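Local coordinates for protein CRISPR system Cmr subunit Cmr1-1 (Pyrococcus furiosus, PDB 4W8Z) that helps form the cap of the type III-B Cmr ribonucleoprotein complex, which binds CRISPR RNA in antiviral defence against invading nucleic acids, at residues R43-A48 with V150-V155; T183-N186 with E190-D193; K257-I262 with H308-S313. One frame throughout, in Å; residues are numbered along the deposited sequence.

In the fold
Contacts 1 and 2 are neighbours, whereas contact 3 stands apart at the surface. The centres of contacts 1 and 2 lie 16 Å apart, and the two meet at Ser-151 and Leu-152 of the segment 150-155: Phe-185 and Phe-191 of contact 2 pack against Ser-151, and Phe-191 also meets Leu-152, which carries contact 1. Contact 1 is deep in the N-terminal RAMP fold, about 6 Å from the centre of the chain. Contact 3 joins two parts of the C-terminal Cmr1-like region, its centre 28 Å from that of contact 1 and 38 Å from that of contact 2. Contacts 2 and 3 lie on opposite sides of the chain's centre. This is the RNA-free form.

Contact 1. Residues R43-A48 with V150-V155; sequences RWWFRA and VSLGSV
Trp-45 presents its indole to the stretch Leu-152 to Gly-153, both of which approach the ring obliquely. Its neighbour in sequence, Trp-44, brings CZ3 over the centre of one face of the Trp-45 ring, 3.7 Å above its plane, while CG of Trp-45 in turn lies in the plane of the Trp-44 ring, at its edge. Across the contact the six-membered part of the Trp-45 indole takes Leu-152. CH2 of Trp-45 is 3.6 Å from Leu-152 CB and 3.8 Å from Leu-152 CD1, and the two side chains cross at about a right angle. Leu-152 has CG turned anti to its carbonyl carbon (chi1 -54°), with CD1 directed to the indole and CD2 to Phe-191. The five-membered part meets backbone instead: NE1 of Trp-45 sits 3.6 Å from Gly-153 CA, a van der Waals approach made where the chain has no side chain. No hydrogen bond links the two segments; the contact is one of van der Waals packing, and all three touching residues are buried.

Strand order and connections here are those of the ferredoxin-like βαββαβ fold of RAMP proteins. Helix 38-54, which holds Trp-45, follows strand 8-16, and helix 136-152 follows strand 126-133. Gly-153 lies in the connection between helix 136-152 and strand 166-172, where RAMP proteins commonly carry a glycine-rich loop. Trp-45 also touches Ala-148 and Leu-149 of helix 136-152. Arg-43, also on helix 38-54, forms a salt bridge with Glu-65 of helix 58-69. In the other segment, Val-150 packs on Ile-168 and Val-155 on Met-166 of strand 166-172.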
ATOM      1  N   ARG A  43      -2.933  -7.150   8.883  1.00 77.65           N
ATOM      2  CA  ARG A  43      -2.616  -6.695  10.227  1.00 72.99           C
ATOM      3  C   ARG A  43      -2.217  -5.228  10.195  1.00 73.74           C
ATOM      4  O   ARG A  43      -2.632  -4.443  11.050  1.00 71.79           O
ATOM      5  CB  ARG A  43      -1.494  -7.538  10.832  1.00 80.93           C
ATOM      6  CG  ARG A  43      -1.405  -7.449  12.341  1.00 87.21           C
ATOM      7  CD  ARG A  43      -0.079  -7.970  12.849  1.00 92.63           C
ATOM      8  NE  ARG A  43      -0.136  -8.247  14.279  1.00100.04           N
ATOM      9  CZ  ARG A  43      -0.390  -9.446  14.788  1.00107.36           C
ATOM     10  NH1 ARG A  43      -0.599 -10.474  13.975  1.00112.82           N
ATOM     11  NH2 ARG A  43      -0.430  -9.620  16.105  1.00109.50           N
ATOM     12  N   TRP A  44      -1.421  -4.858   9.195  1.00 74.81           N
ATOM     13  CA  TRP A  44      -0.995  -3.472   9.040  1.00 70.41           C
ATOM     14  C   TRP A  44      -2.199  -2.566   8.855  1.00 72.59           C
ATOM     15  O   TRP A  44      -2.300  -1.513   9.483  1.00 75.44           O
ATOM     16  CB  TRP A  44      -0.044  -3.313   7.854  1.00 65.61           C
ATOM     17  CG  TRP A  44       0.656  -1.983   7.841  1.00 68.01           C
ATOM     18  CD1 TRP A  44       1.900  -1.713   8.323  1.00 62.71           C
ATOM     19  CD2 TRP A  44       0.148  -0.739   7.329  1.00 76.79           C
ATOM     20  NE1 TRP A  44       2.204  -0.384   8.143  1.00 66.93           N
ATOM     21  CE2 TRP A  44       1.145   0.237   7.537  1.00 68.88           C
ATOM     22  CE3 TRP A  44      -1.051  -0.360   6.712  1.00 61.64           C
ATOM     23  CZ2 TRP A  44       0.982   1.567   7.154  1.00 63.23           C
ATOM     24  CZ3 TRP A  44      -1.214   0.961   6.338  1.00 61.71           C
ATOM     25  CH2 TRP A  44      -0.202   1.910   6.560  1.00 65.33           C
ATOM     26  N   TRP A  45      -3.120  -2.990   7.994  1.00 76.65           N
ATOM     27  CA  TRP A  45      -4.257  -2.157   7.637  1.00 70.63           C
ATOM     28  C   TRP A  45      -5.297  -2.087   8.737  1.00 72.89           C
ATOM     29  O   TRP A  45      -6.063  -1.127   8.805  1.00 78.56           O
ATOM     30  CB  TRP A  45      -4.886  -2.649   6.331  1.00 69.82           C
ATOM     31  CG  TRP A  45      -4.272  -1.968   5.164  1.00 66.19           C
ATOM     32  CD1 TRP A  45      -3.421  -2.511   4.247  1.00 67.68           C
ATOM     33  CD2 TRP A  45      -4.411  -0.587   4.817  1.00 65.24           C
ATOM     34  NE1 TRP A  45      -3.038  -1.558   3.336  1.00 75.57           N
ATOM     35  CE2 TRP A  45      -3.630  -0.366   3.664  1.00 69.03           C
ATOM     36  CE3 TRP A  45      -5.125   0.485   5.366  1.00 70.81           C
ATOM     37  CZ2 TRP A  45      -3.545   0.881   3.044  1.00 70.71           C
ATOM     38  CZ3 TRP A  45      -5.040   1.722   4.751  1.00 75.25           C
ATOM     39  CH2 TRP A  45      -4.256   1.909   3.600  1.00 73.44           C
ATOM     40  N   PHE A  46      -5.324  -3.087   9.608  1.00 75.45           N
ATOM     41  CA  PHE A  46      -6.209  -3.022  10.760  1.00 76.55           C
ATOM     42  C   PHE A  46      -5.794  -1.868  11.660  1.00 72.81           C
ATOM     43  O   PHE A  46      -6.635  -1.155  12.203  1.00 73.26           O
ATOM     44  CB  PHE A  46      -6.198  -4.330  11.549  1.00 74.82           C
ATOM     45  CG  PHE A  46      -6.898  -4.234  12.868  1.00 77.45           C
ATOM     46  CD1 PHE A  46      -8.278  -4.289  12.938  1.00 76.32           C
ATOM     47  CD2 PHE A  46      -6.177  -4.069  14.039  1.00 86.30           C
ATOM     48  CE1 PHE A  46      -8.926  -4.189  14.151  1.00 85.57           C
ATOM     49  CE2 PHE A  46      -6.818  -3.968  15.254  1.00 86.02           C
ATOM     50  CZ  PHE A  46      -8.196  -4.030  15.311  1.00 85.31           C
ATOM     51  N   ARG A  47      -4.488  -1.691  11.815  1.00 77.67           N
ATOM     52  CA  ARG A  47      -3.955  -0.649  12.681  1.00 75.51           C
ATOM     53  C   ARG A  47      -4.260   0.731  12.119  1.00 74.44           C
ATOM     54  O   ARG A  47      -4.496   1.678  12.865  1.00 77.89           O
ATOM     55  CB  ARG A  47      -2.449  -0.814  12.864  1.00 76.94           C
ATOM     56  CG  ARG A  47      -2.026  -2.148  13.444  1.00 82.77           C
ATOM     57  CD  ARG A  47      -0.614  -2.052  13.985  1.00 92.28           C
ATOM     58  NE  ARG A  47      -0.471  -0.856  14.812  1.00110.74           N
ATOM     59  CZ  ARG A  47       0.545  -0.623  15.636  1.00111.07           C
ATOM     60  NH1 ARG A  47       1.525  -1.509  15.758  1.00126.93           N
ATOM     61  NH2 ARG A  47       0.576   0.498  16.342  1.00102.93           N
ATOM     62  N   ALA A  48      -4.252   0.836  10.795  1.00 70.85           N
ATOM     63  CA  ALA A  48      -4.527   2.102  10.128  1.00 69.44           C
ATOM     64  C   ALA A  48      -6.001   2.472  10.253  1.00 73.85           C
ATOM     65  O   ALA A  48      -6.346   3.648  10.370  1.00 79.57           O
ATOM     66  CB  ALA A  48      -4.117   2.034   8.667  1.00 71.54           C
ATOM     67  N   VAL A 150      -6.866  -4.497  -0.283  1.00 62.31           N
ATOM     68  CA  VAL A 150      -7.100  -4.558  -1.719  1.00 67.26           C
ATOM     69  C   VAL A 150      -7.377  -3.171  -2.300  1.00 64.62           C
ATOM     70  O   VAL A 150      -6.933  -2.847  -3.400  1.00 62.98           O
ATOM     71  CB  VAL A 150      -8.273  -5.507  -2.051  1.00 68.38           C
ATOM     72  CG1 VAL A 150      -8.548  -5.527  -3.549  1.00 59.17           C
ATOM     73  CG2 VAL A 150      -7.971  -6.913  -1.552  1.00 62.83           C
ATOM     74  N   SER A 151      -8.095  -2.347  -1.543  1.00 65.11           N
ATOM     75  CA  SER A 151      -8.510  -1.028  -2.021  1.00 67.95           C
ATOM     76  C   SER A 151      -7.400   0.031  -2.010  1.00 76.72           C
ATOM     77  O   SER A 151      -7.341   0.878  -2.907  1.00 73.00           O
ATOM     78  CB  SER A 151      -9.689  -0.527  -1.192  1.00 65.96           C
ATOM     79  OG  SER A 151     -10.814  -1.369  -1.369  1.00 67.61           O
ATOM     80  N   LEU A 152      -6.526  -0.012  -1.006  1.00 73.76           N
ATOM     81  CA  LEU A 152      -5.501   1.023  -0.857  1.00 73.34           C
ATOM     82  C   LEU A 152      -4.080   0.469  -0.734  1.00 76.42           C
ATOM     83  O   LEU A 152      -3.103   1.211  -0.866  1.00 80.85           O
ATOM     84  CB  LEU A 152      -5.809   1.887   0.366  1.00 69.33           C
ATOM     85  CG  LEU A 152      -7.196   2.526   0.445  1.00 65.74           C
ATOM     86  CD1 LEU A 152      -7.491   2.919   1.874  1.00 64.90           C
ATOM     87  CD2 LEU A 152      -7.298   3.729  -0.475  1.00 64.57           C
ATOM     88  N   GLY A 153      -3.960  -0.825  -0.474  1.00 66.76           N
ATOM     89  CA  GLY A 153      -2.659  -1.412  -0.235  1.00 59.70           C
ATOM     90  C   GLY A 153      -2.159  -2.282  -1.368  1.00 58.59           C
ATOM     91  O   GLY A 153      -2.519  -2.084  -2.528  1.00 67.14           O
ATOM     92  N   SER A 154      -1.329  -3.255  -1.005  1.00 57.72           N
ATOM     93  CA  SER A 154      -0.658  -4.150  -1.936  1.00 57.98           C
ATOM     94  C   SER A 154       0.257  -5.057  -1.125  1.00 64.12           C
ATOM     95  O   SER A 154       0.435  -4.840   0.074  1.00 56.04           O
ATOM     96  CB  SER A 154       0.142  -3.375  -2.981  1.00 58.83           C
ATOM     97  OG  SER A 154       0.958  -2.403  -2.354  1.00 75.69           O
ATOM     98  N   VAL A 155       0.838  -6.071  -1.762  1.00 68.13           N
ATOM     99  CA  VAL A 155       1.698  -7.014  -1.043  1.00 69.55           C
ATOM    100  C   VAL A 155       2.997  -7.336  -1.787  1.00 66.59           C
ATOM    101  O   VAL A 155       3.064  -7.257  -3.013  1.00 76.87           O
ATOM    102  CB  VAL A 155       0.957  -8.339  -0.762  1.00 68.57           C
ATOM    103  CG1 VAL A 155      -0.252  -8.102   0.131  1.00 63.50           C
ATOM    104  CG2 VAL A 155       0.538  -8.995  -2.063  1.00 64.23           C
TER

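Contact 2. Residues T183-N186 with E190-D193; sequences TEFN and EFKD
Phe-185, Glu-190 and Phe-191 make most of this contact, the two rings on its buried side and the carboxylate on its outer side. The phenyl groups form an offset stack, with centroids 4.3 Å apart and planes inclined by 16°. CE2 of Phe-185 lies above the centre of the Phe-191 ring, 3.6 Å from its plane, whereas Phe-191 CG sits over the rim of the Phe-185 ring. The closest carbons are Phe-185 CZ and Phe-191 CD1, at 3.5 Å. The backbone of Phe-191 joins in: its CA lies over the same aromatic neighbour in a CH-pi contact, 4.2 Å from the Phe-185 centroid. Phe-191 reaches this position with CG anti to its backbone N (chi1 -162°).

Glu-190 extends back along the incoming chain and accepts the amide of Asn-186, N to OE1 2.7 Å, in a nearly straight bond that meets OE1 from above the carboxylate plane. The Asn-186 side chain runs alongside in the same direction, its CB 3.3 Å from Glu-190 OE1. The first turn of the helix thus ties down the segment leading into it, and Ser-187 OG, between the two segments, makes a further hydrogen bond to Glu-190 N.

The contact folds the loop that follows helix 174-178 against the first turn of helix 188-206. Phe-185 rests on Trp-147 and Ser-151 of helix 136-152, and Phe-191 on Leu-152, while the backbone of Phe-185 hydrogen-bonds to Gly-292, in the turn between strands 284-291 and 294-302.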
ATOM      1  N   THR A 183     -17.208  -5.306  -3.952  1.00 79.59           N
ATOM      2  CA  THR A 183     -15.953  -6.030  -4.146  1.00 79.66           C
ATOM      3  C   THR A 183     -15.219  -5.482  -5.363  1.00 78.48           C
ATOM      4  O   THR A 183     -14.171  -5.994  -5.760  1.00 81.27           O
ATOM      5  CB  THR A 183     -16.185  -7.540  -4.318  1.00 70.58           C
ATOM      6  OG1 THR A 183     -17.172  -7.761  -5.330  1.00 70.73           O
ATOM      7  CG2 THR A 183     -16.663  -8.152  -3.018  1.00 70.66           C
ATOM      8  N   GLU A 184     -15.779  -4.425  -5.940  1.00 71.75           N
ATOM      9  CA  GLU A 184     -15.181  -3.755  -7.081  1.00 72.16           C
ATOM     10  C   GLU A 184     -15.733  -2.334  -7.186  1.00 81.97           C
ATOM     11  O   GLU A 184     -16.832  -2.050  -6.706  1.00 78.41           O
ATOM     12  CB  GLU A 184     -15.446  -4.532  -8.373  1.00 74.07           C
ATOM     13  CG  GLU A 184     -16.918  -4.679  -8.730  1.00 75.71           C
ATOM     14  CD  GLU A 184     -17.630  -5.720  -7.881  1.00 89.61           C
ATOM     15  OE1 GLU A 184     -17.194  -6.893  -7.886  1.00 96.32           O
ATOM     16  OE2 GLU A 184     -18.616  -5.360  -7.197  1.00 88.92           O
ATOM     17  N   PHE A 185     -14.966  -1.446  -7.810  1.00 79.53           N
ATOM     18  CA  PHE A 185     -15.378  -0.059  -7.977  1.00 74.04           C
ATOM     19  C   PHE A 185     -15.866   0.193  -9.404  1.00 82.53           C
ATOM     20  O   PHE A 185     -15.105   0.057 -10.365  1.00 79.41           O
ATOM     21  CB  PHE A 185     -14.225   0.895  -7.636  1.00 65.14           C
ATOM     22  CG  PHE A 185     -13.741   0.788  -6.219  1.00 61.66           C
ATOM     23  CD1 PHE A 185     -14.635   0.729  -5.164  1.00 64.53           C
ATOM     24  CD2 PHE A 185     -12.382   0.750  -5.942  1.00 60.12           C
ATOM     25  CE1 PHE A 185     -14.184   0.633  -3.851  1.00 73.72           C
ATOM     26  CE2 PHE A 185     -11.921   0.653  -4.635  1.00 59.36           C
ATOM     27  CZ  PHE A 185     -12.823   0.589  -3.587  1.00 67.46           C
ATOM     28  N   ASN A 186     -17.138   0.560  -9.538  1.00 83.40           N
ATOM     29  CA  ASN A 186     -17.708   0.883 -10.841  1.00 76.55           C
ATOM     30  C   ASN A 186     -17.501   2.345 -11.208  1.00 76.33           C
ATOM     31  O   ASN A 186     -17.529   2.712 -12.381  1.00 82.13           O
ATOM     32  CB  ASN A 186     -19.198   0.544 -10.866  1.00 76.70           C
ATOM     33  CG  ASN A 186     -19.452  -0.934 -11.063  1.00 77.49           C
ATOM     34  OD1 ASN A 186     -18.519  -1.731 -11.127  1.00 81.35           O
ATOM     35  ND2 ASN A 186     -20.718  -1.309 -11.163  1.00 87.06           N
ATOM     36  N   GLU A 190     -18.102   5.568  -6.105  1.00 76.81           N
ATOM     37  CA  GLU A 190     -18.242   4.371  -5.281  1.00 74.00           C
ATOM     38  C   GLU A 190     -17.032   4.219  -4.365  1.00 76.10           C
ATOM     39  O   GLU A 190     -17.159   3.803  -3.212  1.00 70.43           O
ATOM     40  CB  GLU A 190     -18.408   3.120  -6.143  1.00 75.21           C
ATOM     41  CG  GLU A 190     -19.843   2.836  -6.557  1.00 86.21           C
ATOM     42  CD  GLU A 190     -19.982   1.546  -7.346  1.00 90.90           C
ATOM     43  OE1 GLU A 190     -18.957   0.870  -7.574  1.00 88.78           O
ATOM     44  OE2 GLU A 190     -21.119   1.211  -7.738  1.00 92.38           O
ATOM     45  N   PHE A 191     -15.861   4.559  -4.897  1.00 68.35           N
ATOM     46  CA  PHE A 191     -14.618   4.543  -4.138  1.00 67.11           C
ATOM     47  C   PHE A 191     -14.701   5.556  -2.991  1.00 69.88           C
ATOM     48  O   PHE A 191     -14.436   5.218  -1.836  1.00 69.58           O
ATOM     49  CB  PHE A 191     -13.435   4.851  -5.068  1.00 70.51           C
ATOM     50  CG  PHE A 191     -12.088   4.449  -4.524  1.00 72.30           C
ATOM     51  CD1 PHE A 191     -11.942   4.000  -3.222  1.00 76.04           C
ATOM     52  CD2 PHE A 191     -10.960   4.529  -5.327  1.00 69.61           C
ATOM     53  CE1 PHE A 191     -10.699   3.639  -2.731  1.00 71.75           C
ATOM     54  CE2 PHE A 191      -9.718   4.166  -4.846  1.00 67.87           C
ATOM     55  CZ  PHE A 191      -9.585   3.720  -3.547  1.00 67.88           C
ATOM     56  N   LYS A 192     -15.072   6.794  -3.313  1.00 76.98           N
ATOM     57  CA  LYS A 192     -15.219   7.846  -2.309  1.00 75.84           C
ATOM     58  C   LYS A 192     -16.166   7.428  -1.188  1.00 78.59           C
ATOM     59  O   LYS A 192     -15.850   7.568  -0.009  1.00 79.56           O
ATOM     60  CB  LYS A 192     -15.738   9.137  -2.942  1.00 82.93           C
ATOM     61  CG  LYS A 192     -14.762   9.879  -3.836  1.00 90.82           C
ATOM     62  CD  LYS A 192     -15.115  11.362  -3.845  1.00 87.21           C
ATOM     63  CE  LYS A 192     -14.941  11.998  -5.216  1.00 90.63           C
ATOM     64  NZ  LYS A 192     -15.454  13.404  -5.220  1.00 97.49           N
ATOM     65  N   ASP A 193     -17.328   6.909  -1.569  1.00 80.09           N
ATOM     66  CA  ASP A 193     -18.366   6.564  -0.607  1.00 82.00           C
ATOM     67  C   ASP A 193     -17.986   5.371   0.266  1.00 83.83           C
ATOM     68  O   ASP A 193     -18.348   5.315   1.443  1.00 82.85           O
ATOM     69  CB  ASP A 193     -19.681   6.279  -1.330  1.00 86.21           C
ATOM     70  CG  ASP A 193     -20.307   7.531  -1.921  1.00 98.37           C
ATOM     71  OD1 ASP A 193     -19.817   8.646  -1.637  1.00 94.94           O
ATOM     72  OD2 ASP A 193     -21.304   7.394  -2.662  1.00110.04           O
TER

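Contact 3. Residues K257-I262 with H308-S313; sequences KKYQRI and HPEVRS
Tyr-259 and Glu-310 form the closely packed part of this contact, with the phenol hydroxyl donating a hydrogen bond to the carboxylate: OH of Tyr-259 to OE2 of Glu-310 is modelled at 2.5 Å, a value too uncertain at this resolution to imply unusual strength. The carboxylate stands nearly upright to the ring, their planes 82° apart, and its oxygens lie at the ring edge. An extended chain (chi1 -173°, CG anti to the backbone N) carries the Glu-310 carboxylate to the hydroxyl, and its other oxygen, OE1, forms a salt bridge with Arg-255. The acid thereby joins two points of the long helix 237-264, in the Cmr1-like C-terminal region, to the loop that follows strand 294-302 of the C-terminal antiparallel sheet. Trp-319 from farther along that loop packs edge-to-face with Tyr-259 and also touches Val-311.

The periphery is looser. Exposed Val-311 crosses the tyrosine at about a right angle and offers one methyl, its CG1 3.6 Å from Tyr-259 CE1, in an oblique approach. On the CE2 side of the ring, Lys-258 bears the opposite charge to Glu-310, but NZ stops 4.3 Å from OE2 of Glu-310, beyond a salt bridge.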
ATOM      1  N   LYS A 257      20.661  15.549  -7.372  1.00 74.15           N
ATOM      2  CA  LYS A 257      21.302  16.854  -7.430  1.00 77.83           C
ATOM      3  C   LYS A 257      21.099  17.628  -6.130  1.00 75.84           C
ATOM      4  O   LYS A 257      22.015  18.285  -5.636  1.00 74.98           O
ATOM      5  CB  LYS A 257      20.768  17.666  -8.615  1.00 81.38           C
ATOM      6  CG  LYS A 257      21.300  17.232  -9.972  1.00 88.19           C
ATOM      7  CD  LYS A 257      21.802  18.433 -10.754  1.00104.90           C
ATOM      8  CE  LYS A 257      20.659  19.245 -11.345  1.00118.19           C
ATOM      9  NZ  LYS A 257      20.363  18.822 -12.746  1.00126.54           N
ATOM     10  N   LYS A 258      19.896  17.529  -5.574  1.00 75.37           N
ATOM     11  CA  LYS A 258      19.542  18.269  -4.369  1.00 76.21           C
ATOM     12  C   LYS A 258      20.389  17.844  -3.176  1.00 83.27           C
ATOM     13  O   LYS A 258      20.893  18.682  -2.427  1.00 76.91           O
ATOM     14  CB  LYS A 258      18.056  18.088  -4.045  1.00 75.10           C
ATOM     15  CG  LYS A 258      17.587  18.866  -2.828  1.00 73.03           C
ATOM     16  CD  LYS A 258      16.074  18.970  -2.776  1.00 72.37           C
ATOM     17  CE  LYS A 258      15.454  17.909  -1.893  1.00 71.67           C
ATOM     18  NZ  LYS A 258      13.989  18.148  -1.714  1.00 80.02           N
ATOM     19  N   TYR A 259      20.557  16.540  -3.006  1.00 80.34           N
ATOM     20  CA  TYR A 259      21.234  16.041  -1.821  1.00 72.90           C
ATOM     21  C   TYR A 259      22.742  16.028  -1.974  1.00 75.61           C
ATOM     22  O   TYR A 259      23.464  15.954  -0.980  1.00 84.15           O
ATOM     23  CB  TYR A 259      20.704  14.657  -1.461  1.00 77.86           C
ATOM     24  CG  TYR A 259      19.456  14.768  -0.630  1.00 72.19           C
ATOM     25  CD1 TYR A 259      19.537  15.087   0.715  1.00 69.19           C
ATOM     26  CD2 TYR A 259      18.201  14.602  -1.194  1.00 72.03           C
ATOM     27  CE1 TYR A 259      18.410  15.216   1.484  1.00 71.92           C
ATOM     28  CE2 TYR A 259      17.060  14.729  -0.430  1.00 74.12           C
ATOM     29  CZ  TYR A 259      17.173  15.038   0.909  1.00 74.01           C
ATOM     30  OH  TYR A 259      16.053  15.170   1.687  1.00 79.34           O
ATOM     31  N   GLN A 260      23.219  16.122  -3.210  1.00 80.21           N
ATOM     32  CA  GLN A 260      24.638  16.348  -3.439  1.00 78.73           C
ATOM     33  C   GLN A 260      24.986  17.733  -2.908  1.00 77.93           C
ATOM     34  O   GLN A 260      26.022  17.919  -2.276  1.00 76.27           O
ATOM     35  CB  GLN A 260      24.998  16.218  -4.922  1.00 83.62           C
ATOM     36  CG  GLN A 260      25.458  14.821  -5.321  1.00 86.71           C
ATOM     37  CD  GLN A 260      25.437  14.586  -6.830  1.00102.81           C
ATOM     38  OE1 GLN A 260      25.106  15.482  -7.613  1.00 96.03           O
ATOM     39  NE2 GLN A 260      25.788  13.368  -7.242  1.00106.72           N
ATOM     40  N   ARG A 261      24.098  18.694  -3.149  1.00 80.92           N
ATOM     41  CA  ARG A 261      24.272  20.046  -2.628  1.00 77.41           C
ATOM     42  C   ARG A 261      24.211  20.061  -1.110  1.00 72.48           C
ATOM     43  O   ARG A 261      25.172  20.440  -0.446  1.00 71.39           O
ATOM     44  CB  ARG A 261      23.202  20.994  -3.182  1.00 82.70           C
ATOM     45  CG  ARG A 261      23.456  21.508  -4.585  1.00 87.54           C
ATOM     46  CD  ARG A 261      22.314  22.394  -5.061  1.00 95.91           C
ATOM     47  NE  ARG A 261      21.891  22.032  -6.413  1.00114.81           N
ATOM     48  CZ  ARG A 261      20.676  21.599  -6.738  1.00113.17           C
ATOM     49  NH1 ARG A 261      20.399  21.290  -8.000  1.00108.70           N
ATOM     50  NH2 ARG A 261      19.734  21.483  -5.808  1.00107.12           N
ATOM     51  N   ILE A 262      23.065  19.648  -0.577  1.00 72.51           N
ATOM     52  CA  ILE A 262      22.790  19.712   0.854  1.00 74.28           C
ATOM     53  C   ILE A 262      23.847  19.017   1.714  1.00 76.37           C
ATOM     54  O   ILE A 262      24.364  19.606   2.664  1.00 75.31           O
ATOM     55  CB  ILE A 262      21.414  19.093   1.173  1.00 73.26           C
ATOM     56  CG1 ILE A 262      20.297  19.903   0.509  1.00 66.48           C
ATOM     57  CG2 ILE A 262      21.204  18.999   2.678  1.00 74.05           C
ATOM     58  CD1 ILE A 262      18.928  19.261   0.613  1.00 64.91           C
ATOM     59  N   HIS A 308       9.736  11.136   9.669  1.00175.27           N
ATOM     60  CA  HIS A 308      10.398  10.122   8.855  1.00178.94           C
ATOM     61  C   HIS A 308      11.438  10.791   7.970  1.00175.92           C
ATOM     62  O   HIS A 308      11.091  11.593   7.101  1.00184.84           O
ATOM     63  CB  HIS A 308       9.391   9.354   7.995  1.00182.51           C
ATOM     64  CG  HIS A 308       8.144   8.969   8.724  1.00185.25           C
ATOM     65  ND1 HIS A 308       7.964   7.726   9.293  1.00184.69           N
ATOM     66  CD2 HIS A 308       7.011   9.666   8.976  1.00185.10           C
ATOM     67  CE1 HIS A 308       6.774   7.675   9.866  1.00185.52           C
ATOM     68  NE2 HIS A 308       6.177   8.840   9.689  1.00184.48           N
ATOM     69  N   PRO A 309      12.719  10.463   8.186  1.00143.63           N
ATOM     70  CA  PRO A 309      13.796  11.106   7.428  1.00127.30           C
ATOM     71  C   PRO A 309      13.695  10.838   5.927  1.00122.37           C
ATOM     72  O   PRO A 309      13.271   9.755   5.517  1.00110.13           O
ATOM     73  CB  PRO A 309      15.062  10.471   8.015  1.00123.69           C
ATOM     74  CG  PRO A 309      14.606   9.161   8.570  1.00128.17           C
ATOM     75  CD  PRO A 309      13.225   9.414   9.089  1.00129.01           C
ATOM     76  N   GLU A 310      14.056  11.831   5.117  1.00117.35           N
ATOM     77  CA  GLU A 310      14.191  11.614   3.686  1.00116.63           C
ATOM     78  C   GLU A 310      15.566  11.013   3.445  1.00121.60           C
ATOM     79  O   GLU A 310      15.855  10.504   2.371  1.00130.74           O
ATOM     80  CB  GLU A 310      14.015  12.914   2.893  1.00113.14           C
ATOM     81  CG  GLU A 310      13.979  12.713   1.375  1.00112.70           C
ATOM     82  CD  GLU A 310      13.635  13.978   0.614  1.00114.49           C
ATOM     83  OE1 GLU A 310      13.388  13.892  -0.610  1.00113.32           O
ATOM     84  OE2 GLU A 310      13.620  15.061   1.237  1.00120.94           O
ATOM     85  N   VAL A 311      16.401  11.053   4.476  1.00115.74           N
ATOM     86  CA  VAL A 311      17.778  10.597   4.377  1.00114.04           C
ATOM     87  C   VAL A 311      17.996   9.236   5.039  1.00116.69           C
ATOM     88  O   VAL A 311      17.679   9.043   6.216  1.00130.51           O
ATOM     89  CB  VAL A 311      18.723  11.628   5.005  1.00118.20           C
ATOM     90  CG1 VAL A 311      19.061  12.709   3.998  1.00119.66           C
ATOM     91  CG2 VAL A 311      18.073  12.236   6.238  1.00120.71           C
ATOM     92  N   ARG A 312      18.547   8.298   4.276  1.00100.10           N
ATOM     93  CA  ARG A 312      18.802   6.952   4.777  1.00 91.12           C
ATOM     94  C   ARG A 312      20.209   6.488   4.392  1.00 83.97           C
ATOM     95  O   ARG A 312      20.747   6.909   3.368  1.00 86.10           O
ATOM     96  CB  ARG A 312      17.745   5.985   4.244  1.00 91.41           C
ATOM     97  CG  ARG A 312      17.375   4.877   5.208  1.00 97.96           C
ATOM     98  CD  ARG A 312      17.159   5.416   6.609  1.00105.45           C
ATOM     99  NE  ARG A 312      16.845   4.357   7.562  1.00108.74           N
ATOM    100  CZ  ARG A 312      17.717   3.445   7.983  1.00111.22           C
ATOM    101  NH1 ARG A 312      18.965   3.449   7.530  1.00 95.33           N
ATOM    102  NH2 ARG A 312      17.340   2.521   8.858  1.00112.79           N
ATOM    103  N   SER A 313      20.811   5.627   5.211  1.00 74.52           N
ATOM    104  CA  SER A 313      22.169   5.159   4.935  1.00 72.46           C
ATOM    105  C   SER A 313      22.146   3.967   3.982  1.00 71.24           C
ATOM    106  O   SER A 313      22.602   2.871   4.309  1.00 66.41           O
ATOM    107  CB  SER A 313      22.898   4.795   6.226  1.00 68.16           C
ATOM    108  OG  SER A 313      22.308   3.665   6.834  1.00 81.23           O
TER